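PDB 3FZ0: nucleoside hydrolase, putative from Trypanosoma brucei, which belongs to the nucleoside hydrolase family, forms an assembly of four chains and holds a calcium ion in its metal site. Local coordinates for residues Ala26-Asp31 and Asp58-Asp63; Met24-Met27 and Glu33-Ala36; Val5-Ile10 and Ile291-Val296; Ala110-Leu115 and Leu144-Asp149. The protein carries 2 engineered substitutions. All coordinates share one frame; numbering follows the deposited sequence. Where two conformers were deposited one is given.

Contact 1: residues Ala26-Asp31 and Asp58-Asp63; sequences AMTQPD and DLYDAD
Thr28 turns its two branches to different tasks: OG1 is hydrogen-bonded to the carbonyl of Met24 and more weakly to that of Leu25, while CG2 meets Tyr60. With chi1 at 57° OG1 sits between the backbone N and the carbonyl carbon, folded back on the last turn of helix 17-27, and the methyl is left to face the neighbouring helix 46-60. Thr28 CG2 comes to 3.8 Å from Tyr60 OH and 4.0 Å from Tyr60 CE2, approaching obliquely to the ring. Met27 takes one face of the same ring. Its chain runs straight as far as SD and then bends at chi3 (-44°), which lays the terminal methyl over the aromatic carbons. Met27 CE stands 3.7 Å from the centroid of the Tyr60 ring, a CH-pi contact, and is nearest to Tyr60 CE1 at 3.5 Å. Met27 SD lies 4.6 Å from the centroid of the Tyr60 ring, also over the face, so the pair is a Met-aromatic contact as well. Beyond Tyr60, helix 46-60 ends in a Schellman motif, with Asp61 N bonded to Asp58 O at 3.0 Å and Asp61 at positive phi. Trp242 stacks with the Tyr60 ring. No hydrogen bond spans the two segments; what holds these helix ends together is probably dispersion, with some attraction of the sulfur-bound methyl to the ring face.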
loop_
_atom_site.group_PDB
_atom_site.type_symbol
_atom_site.label_atom_id
_atom_site.label_comp_id
_atom_site.label_asym_id
_atom_site.label_seq_id
_atom_site.Cartn_x
_atom_site.Cartn_y
_atom_site.Cartn_z
ATOM N N ALA B 26 -3.026 -26.911 -28.327
ATOM C CA ALA B 26 -4.477 -26.753 -28.590
ATOM C C ALA B 26 -4.888 -27.152 -30.012
ATOM O O ALA B 26 -5.916 -27.791 -30.185
ATOM C CB ALA B 26 -4.907 -25.338 -28.320
ATOM N N MET B 27 -4.072 -26.794 -31.008
ATOM C CA MET B 27 -4.437 -27.022 -32.396
ATOM C C MET B 27 -4.204 -28.416 -32.917
ATOM O O MET B 27 -4.564 -28.676 -34.053
ATOM C CB MET B 27 -3.727 -26.028 -33.305
ATOM C CG MET B 27 -4.387 -24.675 -33.330
ATOM S SD MET B 27 -3.469 -23.575 -34.385
ATOM C CE MET B 27 -1.818 -23.963 -33.856
ATOM N N THR B 28 -3.586 -29.293 -32.129
ATOM C CA THR B 28 -3.191 -30.629 -32.615
ATOM C C THR B 28 -3.825 -31.707 -31.745
ATOM O O THR B 28 -3.440 -32.844 -31.759
ATOM C CB THR B 28 -1.659 -30.830 -32.613
ATOM O OG1 THR B 28 -1.119 -30.610 -31.285
ATOM C CG2 THR B 28 -1.005 -29.916 -33.635
ATOM N N GLN B 29 -4.801 -31.326 -30.955
ATOM C CA GLN B 29 -5.432 -32.234 -30.038
ATOM C C GLN B 29 -6.813 -32.563 -30.624
ATOM O O GLN B 29 -7.458 -31.704 -31.230
ATOM C CB GLN B 29 -5.509 -31.531 -28.683
ATOM C CG GLN B 29 -5.620 -32.436 -27.478
ATOM C CD GLN B 29 -4.381 -33.270 -27.168
ATOM O OE1 GLN B 29 -3.285 -33.036 -27.675
ATOM N NE2 GLN B 29 -4.569 -34.250 -26.297
ATOM N N PRO B 30 -7.255 -33.821 -30.528
ATOM C CA PRO B 30 -8.574 -34.068 -31.128
ATOM C C PRO B 30 -9.721 -33.505 -30.279
ATOM O O PRO B 30 -9.564 -33.307 -29.087
ATOM C CB PRO B 30 -8.638 -35.595 -31.223
ATOM C CG PRO B 30 -7.714 -36.084 -30.117
ATOM C CD PRO B 30 -6.650 -35.035 -29.952
ATOM N N ASP B 31 -10.853 -33.225 -30.907
ATOM C CA ASP B 31 -12.047 -32.677 -30.210
ATOM C C ASP B 31 -11.816 -31.290 -29.615
ATOM O O ASP B 31 -12.526 -30.878 -28.703
ATOM C CB ASP B 31 -12.567 -33.639 -29.127
ATOM C CG ASP B 31 -13.061 -34.958 -29.693
ATOM O OD1 ASP B 31 -13.719 -35.001 -30.763
ATOM O OD2 ASP B 31 -12.782 -35.971 -29.041
ATOM N N ASP B 58 0.370 -19.191 -40.395
ATOM C CA ASP B 58 0.947 -19.563 -41.702
ATOM C C ASP B 58 1.403 -21.016 -41.709
ATOM O O ASP B 58 1.045 -21.776 -42.609
ATOM C CB ASP B 58 2.150 -18.673 -42.055
ATOM C CG ASP B 58 1.744 -17.283 -42.499
ATOM O OD1 ASP B 58 0.559 -17.081 -42.900
ATOM O OD2 ASP B 58 2.623 -16.397 -42.485
ATOM N N LEU B 59 2.173 -21.391 -40.683
ATOM C CA LEU B 59 2.675 -22.743 -40.536
ATOM C C LEU B 59 1.554 -23.782 -40.710
ATOM O O LEU B 59 1.717 -24.752 -41.418
ATOM C CB LEU B 59 3.373 -22.882 -39.190
ATOM C CG LEU B 59 4.219 -24.138 -38.956
ATOM C CD1 LEU B 59 5.417 -24.176 -39.947
ATOM C CD2 LEU B 59 4.702 -24.221 -37.521
ATOM N N TYR B 60 0.408 -23.536 -40.088
ATOM C CA TYR B 60 -0.723 -24.460 -40.113
ATOM C C TYR B 60 -1.686 -24.251 -41.273
ATOM O O TYR B 60 -2.576 -25.054 -41.496
ATOM C CB TYR B 60 -1.492 -24.347 -38.798
ATOM C CG TYR B 60 -0.776 -25.025 -37.672
ATOM C CD1 TYR B 60 0.183 -24.340 -36.905
ATOM C CD2 TYR B 60 -1.023 -26.367 -37.385
ATOM C CE1 TYR B 60 0.855 -24.982 -35.871
ATOM C CE2 TYR B 60 -0.352 -27.001 -36.358
ATOM C CZ TYR B 60 0.573 -26.310 -35.612
ATOM O OH TYR B 60 1.219 -26.955 -34.595
ATOM N N ASP B 61 -1.505 -23.154 -41.994
ATOM C CA ASP B 61 -2.504 -22.677 -42.930
ATOM C C ASP B 61 -3.868 -22.481 -42.338
ATOM O O ASP B 61 -4.849 -22.723 -43.009
ATOM C CB ASP B 61 -2.653 -23.665 -44.052
ATOM C CG ASP B 61 -2.225 -23.106 -45.330
ATOM O OD1 ASP B 61 -2.927 -22.190 -45.849
ATOM O OD2 ASP B 61 -1.174 -23.590 -45.800
ATOM N N ALA B 62 -3.935 -22.073 -41.080
ATOM C CA ALA B 62 -5.217 -21.993 -40.377
ATOM C C ALA B 62 -5.868 -20.637 -40.594
ATOM O O ALA B 62 -5.189 -19.600 -40.535
ATOM C CB ALA B 62 -5.021 -22.249 -38.891
ATOM N N ASP B 63 -7.179 -20.642 -40.826
ATOM C CA ASP B 63 -7.923 -19.391 -40.953
ATOM C C ASP B 63 -8.565 -18.909 -39.644
ATOM O O ASP B 63 -9.547 -18.180 -39.660
ATOM C CB ASP B 63 -8.917 -19.461 -42.116
ATOM C CG ASP B 63 -8.209 -19.683 -43.468
ATOM O OD1 ASP B 63 -7.113 -19.085 -43.672
ATOM O OD2 ASP B 63 -8.717 -20.467 -44.322
#

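Contact 2: residues Met24-Met27 and Glu33-Ala36; sequences MLAM and EVIA
Ala26 and Val34 meet where helix and following strand of a beta-alpha-beta unit close on each other. The unit runs from strand 6-13 through helix 17-27 into strand 32-39, and a short connection brings the chain back so that the last helical turn lies over the strand. The contact across the segments is wholly apolar. A single methyl of Val34, CG2, serves both helical partners, and it does so because chi1 of 171° puts CG1 anti to the backbone N and CG2 anti to the carbonyl carbon, beside that N. Ala26 directs its CB at the strand. Met27 contributes from the flank of its chain, through CG near the base, while its far end is engaged with helix 46-60. Ile11 of strand 6-13 touches both Ala26 and Val34, and the three together form a buried apolar cluster between helix and sheet.

Polar interactions belong to the strand's other connections. Segment 33-36, part of strand 32-39, is joined through its backbone to strand 6-13, Glu33 pairing with Arg7 and Leu9, and Ile35 with Leu9. Glu33 sets out with its CB away from the helix, and its OE1 makes a salt bridge with Lys8 NZ. The calcium ion is about 13 Å from the side chain of Ala26, too far for direct involvement. At the point of contact itself, Val34 CG2 lies 3.7 Å from Ala26 CB and 4.0 Å from Met27 CG.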
loop_
_atom_site.group_PDB
_atom_site.type_symbol
_atom_site.label_atom_id
_atom_site.label_comp_id
_atom_site.label_asym_id
_atom_site.label_seq_id
_atom_site.Cartn_x
_atom_site.Cartn_y
_atom_site.Cartn_z
ATOM N N MET B 24 0.011 -24.472 -30.398
ATOM C CA MET B 24 0.294 -25.678 -31.150
ATOM C C MET B 24 -0.349 -26.890 -30.495
ATOM O O MET B 24 -0.911 -27.758 -31.174
ATOM C CB MET B 24 1.805 -25.881 -31.336
ATOM C CG MET B 24 2.496 -24.840 -32.256
ATOM S SD MET B 24 4.296 -25.090 -32.424
ATOM C CE MET B 24 4.386 -26.077 -33.895
ATOM N N LEU B 25 -0.319 -26.923 -29.175
ATOM C CA LEU B 25 -0.869 -28.047 -28.440
ATOM C C LEU B 25 -2.394 -28.054 -28.592
ATOM O O LEU B 25 -2.991 -29.093 -28.967
ATOM C CB LEU B 25 -0.433 -27.996 -26.980
ATOM C CG LEU B 25 -0.507 -29.221 -26.064
ATOM C CD1 LEU B 25 0.224 -28.912 -24.762
ATOM C CD2 LEU B 25 -1.894 -29.616 -25.754
ATOM N N ALA B 26 -3.026 -26.911 -28.327
ATOM C CA ALA B 26 -4.477 -26.753 -28.590
ATOM C C ALA B 26 -4.888 -27.152 -30.012
ATOM O O ALA B 26 -5.916 -27.791 -30.185
ATOM C CB ALA B 26 -4.907 -25.338 -28.320
ATOM N N MET B 27 -4.072 -26.794 -31.008
ATOM C CA MET B 27 -4.437 -27.022 -32.396
ATOM C C MET B 27 -4.204 -28.416 -32.917
ATOM O O MET B 27 -4.564 -28.676 -34.053
ATOM C CB MET B 27 -3.727 -26.028 -33.305
ATOM C CG MET B 27 -4.387 -24.675 -33.330
ATOM S SD MET B 27 -3.469 -23.575 -34.385
ATOM C CE MET B 27 -1.818 -23.963 -33.856
ATOM N N GLU B 33 -11.036 -27.203 -30.907
ATOM C CA GLU B 33 -10.972 -26.199 -31.954
ATOM C C GLU B 33 -10.706 -24.804 -31.353
ATOM O O GLU B 33 -11.509 -24.289 -30.547
ATOM C CB GLU B 33 -12.259 -26.171 -32.759
ATOM C CG GLU B 33 -12.148 -25.323 -34.023
ATOM C CD GLU B 33 -13.482 -24.975 -34.671
ATOM O OE1 GLU B 33 -14.547 -25.524 -34.291
ATOM O OE2 GLU B 33 -13.455 -24.113 -35.573
ATOM N N VAL B 34 -9.580 -24.199 -31.745
ATOM C CA VAL B 34 -9.288 -22.816 -31.389
ATOM C C VAL B 34 -10.127 -21.939 -32.307
ATOM O O VAL B 34 -9.922 -21.951 -33.516
ATOM C CB VAL B 34 -7.806 -22.482 -31.582
ATOM C CG1 VAL B 34 -7.560 -20.987 -31.419
ATOM C CG2 VAL B 34 -6.966 -23.275 -30.595
ATOM N N ILE B 35 -11.083 -21.205 -31.737
ATOM C CA ILE B 35 -11.984 -20.379 -32.549
ATOM C C ILE B 35 -11.580 -18.901 -32.609
ATOM O O ILE B 35 -12.069 -18.179 -33.473
ATOM C CB ILE B 35 -13.491 -20.511 -32.149
ATOM C CG1 ILE B 35 -13.725 -20.154 -30.677
ATOM C CG2 ILE B 35 -13.972 -21.892 -32.400
ATOM C CD1 ILE B 35 -15.222 -19.971 -30.304
ATOM N N ALA B 36 -10.693 -18.466 -31.711
ATOM C CA ALA B 36 -10.182 -17.078 -31.730
ATOM C C ALA B 36 -8.949 -16.930 -30.887
ATOM O O ALA B 36 -8.830 -17.572 -29.841
ATOM C CB ALA B 36 -11.246 -16.060 -31.260
#

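Contact 3: residues Val5-Ile10 and Ile291-Val296; sequences VHRKLI and IRPESV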
loop_
_atom_site.group_PDB
_atom_site.type_symbol
_atom_site.label_atom_id
_atom_site.label_comp_id
_atom_site.label_asym_id
_atom_site.label_seq_id
_atom_site.Cartn_x
_atom_site.Cartn_y
_atom_site.Cartn_z
ATOM N N VAL B 5 -17.420 -34.901 -26.644
ATOM C CA VAL B 5 -17.356 -33.473 -26.165
ATOM C C VAL B 5 -16.310 -32.674 -26.913
ATOM O O VAL B 5 -15.105 -32.917 -26.787
ATOM C CB VAL B 5 -16.999 -33.348 -24.679
ATOM C CG1 VAL B 5 -16.773 -31.887 -24.293
ATOM C CG2 VAL B 5 -18.091 -33.994 -23.795
ATOM N N HIS B 6 -16.772 -31.700 -27.675
ATOM C CA HIS B 6 -15.928 -30.828 -28.482
ATOM C C HIS B 6 -15.639 -29.565 -27.694
ATOM O O HIS B 6 -16.548 -28.972 -27.166
ATOM C CB HIS B 6 -16.686 -30.422 -29.751
ATOM C CG HIS B 6 -16.863 -31.524 -30.742
ATOM N ND1 HIS B 6 -16.603 -32.843 -30.448
ATOM C CD2 HIS B 6 -17.311 -31.503 -32.020
ATOM C CE1 HIS B 6 -16.865 -33.588 -31.507
ATOM N NE2 HIS B 6 -17.296 -32.798 -32.473
ATOM N N ARG B 7 -14.403 -29.141 -27.647
ATOM C CA ARG B 7 -14.055 -27.907 -26.985
ATOM C C ARG B 7 -13.826 -26.806 -28.026
ATOM O O ARG B 7 -13.187 -27.021 -29.049
ATOM C CB ARG B 7 -12.794 -28.110 -26.129
ATOM C CG ARG B 7 -13.037 -28.858 -24.825
ATOM C CD ARG B 7 -11.765 -29.404 -24.208
ATOM N NE ARG B 7 -12.035 -30.560 -23.353
ATOM C CZ ARG B 7 -12.210 -30.473 -22.041
ATOM N NH1 ARG B 7 -12.133 -29.294 -21.446
ATOM N NH2 ARG B 7 -12.452 -31.557 -21.325
ATOM N N LYS B 8 -14.352 -25.621 -27.754
ATOM C CA LYS B 8 -14.064 -24.444 -28.567
ATOM C C LYS B 8 -13.303 -23.505 -27.674
ATOM O O LYS B 8 -13.816 -23.098 -26.642
ATOM C CB LYS B 8 -15.362 -23.767 -29.043
ATOM C CG LYS B 8 -16.370 -24.684 -29.728
ATOM C CD LYS B 8 -15.751 -25.342 -30.939
ATOM C CE LYS B 8 -16.792 -26.091 -31.784
ATOM N NZ LYS B 8 -16.072 -27.068 -32.686
ATOM N N LEU B 9 -12.078 -23.167 -28.033
ATOM C CA LEU B 9 -11.264 -22.295 -27.176
ATOM C C LEU B 9 -11.032 -20.904 -27.717
ATOM O O LEU B 9 -10.844 -20.707 -28.897
ATOM C CB LEU B 9 -9.901 -22.892 -26.889
ATOM C CG LEU B 9 -9.700 -24.327 -26.441
ATOM C CD1 LEU B 9 -8.272 -24.391 -25.845
ATOM C CD2 LEU B 9 -10.746 -24.772 -25.428
ATOM N N ILE B 10 -11.050 -19.941 -26.818
ATOM C CA ILE B 10 -10.524 -18.606 -27.041
ATOM C C ILE B 10 -9.179 -18.636 -26.338
ATOM O O ILE B 10 -9.072 -19.067 -25.185
ATOM C CB ILE B 10 -11.428 -17.538 -26.381
ATOM C CG1 ILE B 10 -12.878 -17.694 -26.859
ATOM C CG2 ILE B 10 -10.884 -16.133 -26.629
ATOM C CD1 ILE B 10 -13.877 -16.959 -25.979
ATOM N N ILE B 291 -7.665 -28.658 -21.552
ATOM C CA ILE B 291 -8.266 -29.631 -22.453
ATOM C C ILE B 291 -8.188 -31.089 -21.981
ATOM O O ILE B 291 -9.000 -31.899 -22.406
ATOM C CB ILE B 291 -7.851 -29.415 -23.922
ATOM C CG1 ILE B 291 -6.369 -29.601 -24.140
ATOM C CG2 ILE B 291 -8.178 -27.996 -24.323
ATOM C CD1 ILE B 291 -5.871 -28.870 -25.434
ATOM N N ARG B 292 -7.237 -31.400 -21.095
ATOM C CA ARG B 292 -7.167 -32.720 -20.503
ATOM C C ARG B 292 -7.199 -32.610 -18.999
ATOM O O ARG B 292 -6.154 -32.682 -18.361
ATOM C CB ARG B 292 -5.913 -33.471 -20.955
ATOM C CG ARG B 292 -5.724 -33.555 -22.458
ATOM C CD ARG B 292 -4.885 -34.746 -22.831
ATOM N NE ARG B 292 -5.710 -35.924 -23.037
ATOM C CZ ARG B 292 -5.335 -37.174 -22.770
ATOM N NH1 ARG B 292 -4.135 -37.432 -22.273
ATOM N NH2 ARG B 292 -6.171 -38.188 -23.011
ATOM N N PRO B 293 -8.409 -32.448 -18.422
ATOM C CA PRO B 293 -8.545 -32.193 -16.977
ATOM C C PRO B 293 -7.971 -33.326 -16.117
ATOM O O PRO B 293 -7.652 -33.110 -14.958
ATOM C CB PRO B 293 -10.067 -32.092 -16.771
ATOM C CG PRO B 293 -10.661 -32.892 -17.943
ATOM C CD PRO B 293 -9.726 -32.541 -19.086
ATOM N N GLU B 294 -7.839 -34.512 -16.698
ATOM C CA GLU B 294 -7.294 -35.687 -16.024
ATOM C C GLU B 294 -5.781 -35.562 -15.802
ATOM O O GLU B 294 -5.201 -36.332 -15.043
ATOM C CB GLU B 294 -7.640 -36.985 -16.788
ATOM C CG GLU B 294 -7.004 -37.104 -18.213
ATOM C CD GLU B 294 -7.869 -36.497 -19.374
ATOM O OE1 GLU B 294 -8.681 -35.570 -19.136
ATOM O OE2 GLU B 294 -7.721 -36.960 -20.542
ATOM N N SER B 295 -5.160 -34.575 -16.446
ATOM C CA SER B 295 -3.740 -34.267 -16.227
ATOM C C SER B 295 -3.465 -33.589 -14.884
ATOM O O SER B 295 -2.311 -33.492 -14.490
ATOM C CB SER B 295 -3.184 -33.386 -17.342
ATOM O OG SER B 295 -3.625 -32.048 -17.172
ATOM N N VAL B 296 -4.515 -33.101 -14.219
ATOM C CA VAL B 296 -4.371 -32.492 -12.915
ATOM C C VAL B 296 -4.314 -33.635 -11.910
ATOM O O VAL B 296 -5.302 -34.277 -11.655
ATOM C CB VAL B 296 -5.547 -31.494 -12.606
ATOM C CG1 VAL B 296 -5.543 -31.025 -11.144
ATOM C CG2 VAL B 296 -5.534 -30.307 -13.565
#
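Arg7 reaches out from its strand toward Ile291, its chain extended from CG to NE. The aliphatic part packs first: Arg7 CD is 3.9 Å from Ile291 CG2. Farther out, the guanidinium lays one face on the carbonyl oxygen of Ile291, which stands 3.3 Å above the plane and toward the rim of the group. Arg7 NE is 3.4 Å from Ile291 O, but the N-H is badly angled and this is no hydrogen bond; the attraction is probably electrostatic, between the cation and a carbonyl at the end of a helix. Arg7 NH1 is hydrogen-bonded to Gln130, and Arg7 NH2 comes within 3.7 Å of Pro293 CD. Two residues on, Leu9 brings CD1 to 3.9 Å from Ile291 CG2, crossing that side chain at about a right angle, so that one isoleucine methyl is shared by leucine and arginine. The turn beyond is fixed by Arg292 O, which accepts from both Ser295 N and Ser295 OG, each at 2.9 Å. The contact thus sets strand 6-13, flanked in the sheet by strands 32-39 and 127-133, against the link from helix 282-291 to strand 296-306, with helix 345-356 touching that link through Met347.

Contact 4: residues Ala110-Leu115 and Leu144-Asp149; sequences AALEIL and LRLNPD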
loop_
_atom_site.group_PDB
_atom_site.type_symbol
_atom_site.label_atom_id
_atom_site.label_comp_id
_atom_site.label_asym_id
_atom_site.label_seq_id
_atom_site.Cartn_x
_atom_site.Cartn_y
_atom_site.Cartn_z
ATOM N N ALA B 110 -9.715 -6.807 -29.010
ATOM C CA ALA B 110 -9.799 -8.164 -28.453
ATOM C C ALA B 110 -10.889 -8.351 -27.398
ATOM O O ALA B 110 -11.565 -9.383 -27.386
ATOM C CB ALA B 110 -8.450 -8.593 -27.884
ATOM N N ALA B 111 -11.052 -7.366 -26.517
ATOM C CA ALA B 111 -12.102 -7.401 -25.498
ATOM C C ALA B 111 -13.495 -7.517 -26.137
ATOM O O ALA B 111 -14.328 -8.296 -25.668
ATOM C CB ALA B 111 -12.021 -6.193 -24.608
ATOM N N LEU B 112 -13.736 -6.781 -27.223
ATOM C CA LEU B 112 -15.065 -6.776 -27.848
ATOM C C LEU B 112 -15.292 -8.055 -28.612
ATOM O O LEU B 112 -16.417 -8.467 -28.805
ATOM C CB LEU B 112 -15.284 -5.542 -28.729
ATOM C CG LEU B 112 -15.204 -4.192 -27.968
ATOM C CD1 LEU B 112 -15.476 -2.994 -28.863
ATOM C CD2 LEU B 112 -16.118 -4.163 -26.771
ATOM N N GLU B 113 -14.199 -8.693 -29.019
ATOM C CA GLU B 113 -14.253 -9.977 -29.693
ATOM C C GLU B 113 -14.600 -11.132 -28.739
ATOM O O GLU B 113 -15.398 -12.001 -29.093
ATOM C CB GLU B 113 -12.941 -10.252 -30.411
ATOM C CG GLU B 113 -12.855 -11.661 -31.028
ATOM C CD GLU B 113 -13.850 -11.919 -32.187
ATOM O OE1 GLU B 113 -14.529 -10.983 -32.709
ATOM O OE2 GLU B 113 -13.931 -13.098 -32.599
ATOM N N ILE B 114 -14.004 -11.144 -27.545
ATOM C CA ILE B 114 -14.437 -12.079 -26.515
ATOM C C ILE B 114 -15.974 -12.001 -26.328
ATOM O O ILE B 114 -16.643 -13.045 -26.305
ATOM C CB ILE B 114 -13.692 -11.892 -25.172
ATOM C CG1 ILE B 114 -12.219 -12.254 -25.334
ATOM C CG2 ILE B 114 -14.342 -12.732 -24.089
ATOM C CD1 ILE B 114 -11.289 -11.749 -24.194
ATOM N N LEU B 115 -16.518 -10.778 -26.247
ATOM C CA LEU B 115 -17.952 -10.575 -25.992
ATOM C C LEU B 115 -18.786 -11.051 -27.170
ATOM O O LEU B 115 -19.887 -11.581 -26.996
ATOM C CB LEU B 115 -18.272 -9.104 -25.650
ATOM C CG LEU B 115 -17.517 -8.551 -24.421
ATOM C CD1 LEU B 115 -18.001 -7.128 -24.106
ATOM C CD2 LEU B 115 -17.642 -9.463 -23.186
ATOM N N LEU B 144 -14.792 -8.603 -19.101
ATOM C CA LEU B 144 -15.583 -8.811 -17.877
ATOM C C LEU B 144 -16.329 -7.608 -17.335
ATOM O O LEU B 144 -17.512 -7.749 -17.016
ATOM C CB LEU B 144 -14.753 -9.445 -16.765
ATOM C CG LEU B 144 -14.601 -10.954 -16.799
ATOM C CD1 LEU B 144 -13.386 -11.267 -15.967
ATOM C CD2 LEU B 144 -15.831 -11.684 -16.239
ATOM N N ARG B 145 -15.674 -6.442 -17.221
ATOM C CA ARG B 145 -16.373 -5.238 -16.694
ATOM C C ARG B 145 -17.432 -4.696 -17.674
ATOM O O ARG B 145 -18.390 -4.073 -17.239
ATOM C CB ARG B 145 -15.416 -4.130 -16.247
ATOM C CG ARG B 145 -14.226 -4.605 -15.417
ATOM C CD ARG B 145 -14.564 -5.008 -13.958
ATOM N NE ARG B 145 -15.568 -4.123 -13.411
ATOM C CZ ARG B 145 -16.824 -4.485 -13.155
ATOM N NH1 ARG B 145 -17.190 -5.756 -13.373
ATOM N NH2 ARG B 145 -17.707 -3.583 -12.683
ATOM N N LEU B 146 -17.275 -4.929 -18.969
ATOM C CA LEU B 146 -18.256 -4.460 -19.941
ATOM C C LEU B 146 -19.563 -5.261 -19.984
ATOM O O LEU B 146 -20.649 -4.693 -20.213
ATOM C CB LEU B 146 -17.667 -4.437 -21.353
ATOM C CG LEU B 146 -16.844 -3.221 -21.740
ATOM C CD1 LEU B 146 -16.185 -3.563 -23.053
ATOM C CD2 LEU B 146 -17.733 -1.963 -21.853
ATOM N N ASN B 147 -19.454 -6.582 -19.835
ATOM C CA ASN B 147 -20.637 -7.441 -19.920
ATOM C C ASN B 147 -20.353 -8.709 -19.149
ATOM O O ASN B 147 -20.058 -9.747 -19.740
ATOM C CB ASN B 147 -21.019 -7.736 -21.389
ATOM C CG ASN B 147 -22.466 -8.214 -21.552
ATOM O OD1 ASN B 147 -22.999 -8.916 -20.692
ATOM N ND2 ASN B 147 -23.090 -7.871 -22.683
ATOM N N PRO B 148 -20.435 -8.626 -17.815
ATOM C CA PRO B 148 -20.084 -9.765 -16.955
ATOM C C PRO B 148 -20.954 -11.022 -17.162
ATOM O O PRO B 148 -20.439 -12.137 -17.062
ATOM C CB PRO B 148 -20.238 -9.197 -15.523
ATOM C CG PRO B 148 -21.187 -8.004 -15.680
ATOM C CD PRO B 148 -20.859 -7.442 -17.042
ATOM N N ASP B 149 -22.245 -10.828 -17.435
ATOM C CA ASP B 149 -23.215 -11.926 -17.615
ATOM C C ASP B 149 -22.854 -12.977 -18.663
ATOM O O ASP B 149 -23.111 -14.165 -18.462
ATOM C CB ASP B 149 -24.618 -11.384 -17.946
ATOM C CG ASP B 149 -25.340 -10.805 -16.723
ATOM O OD1 ASP B 149 -24.877 -10.987 -15.581
ATOM O OD2 ASP B 149 -26.394 -10.163 -16.912
#
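Asn147 meets Leu115 through its CB and not through the flat carboxamide, so neither a face nor an edge of that group carries this contact. The setting is a helix-helix contact in the alpha/beta fold, between helix 110-120, which precedes strand 127-133 of the central sheet, and helix 138-146, which follows it. Asn147 is the first residue to leave helical geometry at the end of helix 138-146. Its CG is anti to the backbone N (chi1 -161°), and the fork of the leucine receives its CB: Asn147 CB lies 4.1 Å from Leu115 CD1 and 4.2 Å from Leu115 CD2.

The rest is contact between leucines. Leu115 and Leu146 cross at about a right angle, Leu115 CD1 lying 3.9 Å from Leu146 CB, so that one methyl of Leu115 touches both the last helical residue and the one after it. Leu112 stands one turn earlier on its helix; its CB leaves at an angle to the partner, yet the end of the side chain swings closer. Phe151, in a neighbouring loop, also touches Leu115.

No hydrogen bond crosses between the segments, and the apolar surface continues into the second subunit. There Leu146 of the neighbouring chain packs on Ala111, Leu112 and Leu146, while Arg145 makes weak hydrogen bonds to the carbonyls of Gly72 and Pro73 of that subunit. The contact is therefore part of a subunit interface as well as of the fold. The closest approach across the two segments is a methyl pair, Leu112 CD2 and Leu146 CD1, 3.8 Å apart.

Overall arrangement
Contacts 1 and 2 share helix 17-27 and divide its last turn: contact 2 faces the sheet and is buried, whereas contact 1 faces a second helix and is only partly covered. Contact 3 reaches the same sheet through the strand next to that of contact 2. Contacts 1 and 2 are nested inside the long chain loop that contact 3 closes, as is contact 4. The chemistry follows position: small aliphatic groups in the interior, sulfur and aromatic ring between helix ends, a guanidinium over a carbonyl beside an inner strand, where a helix gives way to a loop, and leucines between two helices in contact 4. Contact 4, centred about 20 Å from the centre of contact 2, alone borders another subunit.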